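Local coordinates for putative uncharacterized protein (Ustilago maydis, PDB 4GNX), which binds single-stranded DNA as the large, zinc-carrying subunit of the replication protein A complex, at residues D137-L142 and K196-F201; F121-E126 and L167-N172. All blocks are in the same frame, centred on the assembly; numbering follows the deposited sequence.

Running from the N terminus, the chain first passes through 121-126, a loop that leads into strand 135-152. That strand holds 137-142; strand 159-168 follows it, and the chain goes on into the turn from Asp169 to Asn172. There interaction 2 closes its loop back onto 121-126. The chain then continues to 196-201, at the start of strand 198-207, where interaction 1 closes on 137-142. The two contacts therefore cross: each has one segment inside the other's loop. They also touch, through probable hydrogen bonds from Val122 N to Asp137 O and from Ile141 N to Val168 O. Together they tie the entry loop and three strands into one OB domain.

Interaction 1: residues D137-L142 and K196-F201; sequences DVIGIL and KPVLAF
Segments 137-142 and 196-201 run antiparallel, their strand axes 4.8 Å apart at closest approach. Val138 pairs with Phe201 and Gly140 with Leu199, each couple trading two backbone hydrogen bonds; the straightest, Leu199 N to Gly140 O at 170°, points nearly along the C=O axis. Just ahead of the second strand, Pro197 O accepts from Leu142 N at 3.0 Å.

Ile139 CB lies 4.1 Å from Leu199 O. Anti to the backbone N (chi1 -165°), Ile139 CG1 sits 3.5 Å from Leu199 O and reaches diagonally to Val198 CG1 at 3.7 Å. Ile139 CD1 touches both that methyl and Ala200 CB, the latter at 4.1 Å. Ile141 turns its CG1 branch beside its own backbone N instead, bringing CD1 within 3.6 Å of Val198 CG2. Helix 229-242 packs over this face, with Leu234 on Ile139 and Tyr238 on Ile141. The other face carries Val138, Leu199 and Phe201, and Leu165 of strand 159-168 meets Leu199 and Phe201. Asp137 forms a salt bridge with Lys202. Strand 135-152 also pairs with 159-168; the antiparallel pairing here, of first and fourth barrel strands, is characteristic of the five-stranded OB fold.

Interaction 2: residues F121-E126 and L167-N172; sequences FVRINE and LVDQGN
Phe121 and Val122 lead the chain in without meeting 167-172. Contact begins at Arg123. Its side chain is bent at chi2 and chi3, which carries the guanidinium to Gln170. NE and NH2 both donate to the one oxygen, Gln170 OE1, which lies at the edge of the guanidinium near its plane. Arg123 NH2 makes the shorter and straighter bond, 2.8 Å to Gln170 OE1 and on a lone pair, whereas NE comes from above the amide's carbonyl plane. The amide is turned 72° from the guanidinium.

Ile124 follows, giving its backbone N to Asp169 OD2 at 2.7 Å, from above the carboxylate plane. Its CG1 slides alongside that carboxylate, while the side chain also touches Val138 and Val175, so it packs into the sheet beneath. Asn125 brings OD1 over the turn, 3.3 Å from Gly171 CA.

The second carboxylate oxygen, Asp169 OD1, takes Gly171 N at 2.7 Å, an Asx turn within the type I turn Asp169 to Asn172. One buried carboxylate thus ties its own turn to the loop through two backbone N-H groups. Arg123 NE stands 3.7 Å from Asp169 OD2, a long salt bridge of charge alone, without a directed N-H. Together, the nearby positive charge and the two N-H donors probably keep Asp169 ionised.

Interaction 1: residues D137-L142 and K196-F201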
loop_
_atom_site.group_PDB
_atom_site.type_symbol
_atom_site.label_atom_id
_atom_site.label_comp_id
_atom_site.label_asym_id
_atom_site.label_seq_id
_atom_site.Cartn_x
_atom_site.Cartn_y
_atom_site.Cartn_z
ATOM N N ASP C 137 -2.090 -14.496 16.900
ATOM C CA ASP C 137 -2.886 -15.242 17.875
ATOM C C ASP C 137 -2.521 -14.874 19.305
ATOM O O ASP C 137 -1.345 -14.831 19.645
ATOM C CB ASP C 137 -2.685 -16.741 17.688
ATOM C CG ASP C 137 -3.365 -17.272 16.447
ATOM O OD1 ASP C 137 -4.103 -16.505 15.790
ATOM O OD2 ASP C 137 -3.153 -18.467 16.129
ATOM N N VAL C 138 -3.525 -14.633 20.144
ATOM C CA VAL C 138 -3.292 -14.214 21.532
ATOM C C VAL C 138 -4.222 -14.919 22.517
ATOM O O VAL C 138 -5.425 -15.002 22.284
ATOM C CB VAL C 138 -3.448 -12.678 21.701
ATOM C CG1 VAL C 138 -3.661 -12.290 23.157
ATOM C CG2 VAL C 138 -2.245 -11.940 21.133
ATOM N N ILE C 139 -3.642 -15.422 23.609
ATOM C CA ILE C 139 -4.402 -15.892 24.774
ATOM C C ILE C 139 -4.041 -15.107 26.054
ATOM O O ILE C 139 -2.910 -14.631 26.209
ATOM C CB ILE C 139 -4.234 -17.417 24.994
ATOM C CG1 ILE C 139 -5.312 -17.949 25.952
ATOM C CG2 ILE C 139 -2.809 -17.753 25.430
ATOM C CD1 ILE C 139 -5.430 -19.455 25.984
ATOM N N GLY C 140 -5.008 -14.971 26.959
ATOM C CA GLY C 140 -4.794 -14.273 28.226
ATOM C C GLY C 140 -6.048 -14.172 29.069
ATOM O O GLY C 140 -7.143 -14.525 28.621
ATOM N N ILE C 141 -5.882 -13.690 30.296
ATOM C CA ILE C 141 -7.004 -13.469 31.196
ATOM C C ILE C 141 -7.648 -12.144 30.838
ATOM O O ILE C 141 -6.952 -11.153 30.615
ATOM C CB ILE C 141 -6.564 -13.435 32.682
ATOM C CG1 ILE C 141 -5.825 -14.733 33.090
ATOM C CG2 ILE C 141 -7.743 -13.149 33.607
ATOM C CD1 ILE C 141 -6.697 -15.945 33.366
ATOM N N LEU C 142 -8.977 -12.145 30.753
ATOM C CA LEU C 142 -9.758 -10.911 30.688
ATOM C C LEU C 142 -9.768 -10.260 32.067
ATOM O O LEU C 142 -10.173 -10.878 33.056
ATOM C CB LEU C 142 -11.199 -11.187 30.246
ATOM C CG LEU C 142 -12.188 -10.019 30.373
ATOM C CD1 LEU C 142 -11.979 -9.005 29.261
ATOM C CD2 LEU C 142 -13.629 -10.508 30.384
ATOM N N LYS C 196 -13.261 -13.300 35.678
ATOM C CA LYS C 196 -11.898 -13.416 35.132
ATOM C C LYS C 196 -11.624 -14.619 34.208
ATOM O O LYS C 196 -10.724 -15.425 34.479
ATOM C CB LYS C 196 -10.881 -13.383 36.281
ATOM C CG LYS C 196 -10.102 -12.085 36.393
ATOM C CD LYS C 196 -10.895 -10.932 36.979
ATOM C CE LYS C 196 -10.071 -9.663 36.853
ATOM N NZ LYS C 196 -10.804 -8.438 37.270
ATOM N N PRO C 197 -12.377 -14.726 33.099
ATOM C CA PRO C 197 -12.224 -15.907 32.268
ATOM C C PRO C 197 -10.922 -15.861 31.468
ATOM O O PRO C 197 -10.262 -14.819 31.409
ATOM C CB PRO C 197 -13.420 -15.808 31.324
ATOM C CG PRO C 197 -13.616 -14.339 31.145
ATOM C CD PRO C 197 -13.233 -13.707 32.455
ATOM N N VAL C 198 -10.551 -16.986 30.871
ATOM C CA VAL C 198 -9.506 -16.974 29.863
ATOM C C VAL C 198 -10.181 -16.783 28.516
ATOM O O VAL C 198 -11.201 -17.419 28.229
ATOM C CB VAL C 198 -8.666 -18.269 29.860
ATOM C CG1 VAL C 198 -7.537 -18.160 28.843
ATOM C CG2 VAL C 198 -8.101 -18.546 31.247
ATOM N N LEU C 199 -9.616 -15.891 27.706
ATOM C CA LEU C 199 -10.077 -15.690 26.337
ATOM C C LEU C 199 -8.972 -15.995 25.347
ATOM O O LEU C 199 -7.825 -15.562 25.528
ATOM C CB LEU C 199 -10.552 -14.264 26.129
ATOM C CG LEU C 199 -11.691 -13.781 27.014
ATOM C CD1 LEU C 199 -12.078 -12.360 26.619
ATOM C CD2 LEU C 199 -12.887 -14.719 26.944
ATOM N N ALA C 200 -9.332 -16.736 24.300
ATOM C CA ALA C 200 -8.381 -17.182 23.282
ATOM C C ALA C 200 -8.742 -16.605 21.915
ATOM O O ALA C 200 -9.859 -16.782 21.431
ATOM C CB ALA C 200 -8.338 -18.704 23.230
ATOM N N PHE C 201 -7.790 -15.926 21.290
ATOM C CA PHE C 201 -8.048 -15.253 20.027
ATOM C C PHE C 201 -7.270 -15.819 18.844
ATOM O O PHE C 201 -6.044 -16.004 18.922
ATOM C CB PHE C 201 -7.767 -13.765 20.172
ATOM C CG PHE C 201 -8.748 -13.054 21.050
ATOM C CD1 PHE C 201 -8.570 -13.008 22.428
ATOM C CD2 PHE C 201 -9.863 -12.431 20.503
ATOM C CE1 PHE C 201 -9.482 -12.354 23.245
ATOM C CE2 PHE C 201 -10.775 -11.770 21.319
ATOM C CZ PHE C 201 -10.585 -11.736 22.694
#

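Interaction 2: residues F121-E126 and L167-N172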
loop_
_atom_site.group_PDB
_atom_site.type_symbol
_atom_site.label_atom_id
_atom_site.label_comp_id
_atom_site.label_asym_id
_atom_site.label_seq_id
_atom_site.Cartn_x
_atom_site.Cartn_y
_atom_site.Cartn_z
ATOM N N PHE C 121 0.434 -18.805 19.469
ATOM C CA PHE C 121 0.243 -17.729 20.419
ATOM C C PHE C 121 1.442 -16.825 20.587
ATOM O O PHE C 121 2.584 -17.273 20.671
ATOM C CB PHE C 121 -0.178 -18.271 21.773
ATOM C CG PHE C 121 -1.598 -18.713 21.824
ATOM C CD1 PHE C 121 -2.614 -17.861 21.428
ATOM C CD2 PHE C 121 -1.924 -19.976 22.280
ATOM C CE1 PHE C 121 -3.937 -18.263 21.477
ATOM C CE2 PHE C 121 -3.243 -20.386 22.338
ATOM C CZ PHE C 121 -4.253 -19.528 21.936
ATOM N N VAL C 122 1.149 -15.538 20.642
ATOM C CA VAL C 122 2.130 -14.522 20.955
ATOM C C VAL C 122 1.790 -14.012 22.353
ATOM O O VAL C 122 0.653 -13.587 22.607
ATOM C CB VAL C 122 2.061 -13.366 19.930
ATOM C CG1 VAL C 122 3.076 -12.281 20.259
ATOM C CG2 VAL C 122 2.265 -13.884 18.513
ATOM N N ARG C 123 2.764 -14.083 23.262
ATOM C CA ARG C 123 2.582 -13.553 24.611
ATOM C C ARG C 123 2.471 -12.039 24.521
ATOM O O ARG C 123 3.144 -11.421 23.699
ATOM C CB ARG C 123 3.735 -13.953 25.541
ATOM C CG ARG C 123 4.193 -15.400 25.404
ATOM C CD ARG C 123 4.302 -16.132 26.741
ATOM N NE ARG C 123 3.009 -16.221 27.425
ATOM C CZ ARG C 123 1.971 -16.955 27.017
ATOM N NH1 ARG C 123 2.042 -17.691 25.909
ATOM N NH2 ARG C 123 0.843 -16.947 27.722
ATOM N N ILE C 124 1.614 -11.454 25.356
ATOM C CA ILE C 124 1.364 -9.999 25.372
ATOM C C ILE C 124 2.651 -9.139 25.377
ATOM O O ILE C 124 2.699 -8.087 24.729
ATOM C CB ILE C 124 0.462 -9.576 26.564
ATOM C CG1 ILE C 124 -0.735 -10.524 26.751
ATOM C CG2 ILE C 124 0.033 -8.119 26.449
ATOM C CD1 ILE C 124 -1.750 -10.516 25.641
ATOM N N ASN C 125 3.681 -9.577 26.102
ATOM C CA ASN C 125 4.959 -8.856 26.114
ATOM C C ASN C 125 5.754 -8.933 24.797
ATOM O O ASN C 125 6.653 -8.128 24.564
ATOM C CB ASN C 125 5.826 -9.257 27.324
ATOM C CG ASN C 125 5.787 -10.746 27.616
ATOM O OD1 ASN C 125 4.720 -11.325 27.836
ATOM N ND2 ASN C 125 6.955 -11.370 27.631
ATOM N N GLU C 126 5.406 -9.884 23.934
ATOM C CA GLU C 126 6.141 -10.105 22.683
ATOM C C GLU C 126 5.543 -9.334 21.495
ATOM O O GLU C 126 6.182 -9.188 20.448
ATOM C CB GLU C 126 6.212 -11.604 22.372
ATOM C CG GLU C 126 6.478 -12.472 23.599
ATOM C CD GLU C 126 6.955 -13.882 23.270
ATOM O OE1 GLU C 126 6.256 -14.592 22.501
ATOM O OE2 GLU C 126 8.022 -14.286 23.803
ATOM N N LEU C 167 -6.629 -7.376 28.348
ATOM C CA LEU C 167 -6.089 -8.728 28.446
ATOM C C LEU C 167 -4.742 -8.693 29.106
ATOM O O LEU C 167 -4.000 -7.730 28.931
ATOM C CB LEU C 167 -5.959 -9.362 27.067
ATOM C CG LEU C 167 -7.261 -9.435 26.279
ATOM C CD1 LEU C 167 -6.940 -9.774 24.836
ATOM C CD2 LEU C 167 -8.213 -10.452 26.888
ATOM N N VAL C 168 -4.430 -9.753 29.849
ATOM C CA VAL C 168 -3.233 -9.827 30.686
ATOM C C VAL C 168 -2.624 -11.235 30.612
ATOM O O VAL C 168 -3.356 -12.228 30.554
ATOM C CB VAL C 168 -3.586 -9.471 32.152
ATOM C CG1 VAL C 168 -2.557 -10.018 33.120
ATOM C CG2 VAL C 168 -3.727 -7.969 32.331
ATOM N N ASP C 169 -1.294 -11.318 30.594
ATOM C CA ASP C 169 -0.618 -12.606 30.775
ATOM C C ASP C 169 0.599 -12.569 31.723
ATOM O O ASP C 169 0.931 -11.520 32.288
ATOM C CB ASP C 169 -0.297 -13.276 29.421
ATOM C CG ASP C 169 0.940 -12.693 28.721
ATOM O OD1 ASP C 169 1.728 -11.943 29.339
ATOM O OD2 ASP C 169 1.120 -13.003 27.523
ATOM N N GLN C 170 1.245 -13.725 31.886
ATOM C CA GLN C 170 2.398 -13.898 32.782
ATOM C C GLN C 170 3.442 -12.801 32.595
ATOM O O GLN C 170 4.214 -12.512 33.509
ATOM C CB GLN C 170 3.065 -15.268 32.574
ATOM C CG GLN C 170 2.116 -16.460 32.509
ATOM C CD GLN C 170 1.566 -16.731 31.106
ATOM O OE1 GLN C 170 1.498 -15.837 30.263
ATOM N NE2 GLN C 170 1.160 -17.969 30.859
ATOM N N GLY C 171 3.458 -12.197 31.407
ATOM C CA GLY C 171 4.381 -11.113 31.097
ATOM C C GLY C 171 4.184 -9.881 31.960
ATOM O O GLY C 171 5.033 -8.989 31.961
ATOM N N ASN C 172 3.072 -9.846 32.702
ATOM C CA ASN C 172 2.676 -8.706 33.550
ATOM C C ASN C 172 2.373 -7.434 32.760
ATOM O O ASN C 172 2.430 -6.325 33.303
ATOM C CB ASN C 172 3.708 -8.425 34.658
ATOM C CG ASN C 172 3.522 -9.307 35.878
ATOM O OD1 ASN C 172 3.233 -10.495 35.759
ATOM N ND2 ASN C 172 3.698 -8.727 37.065
#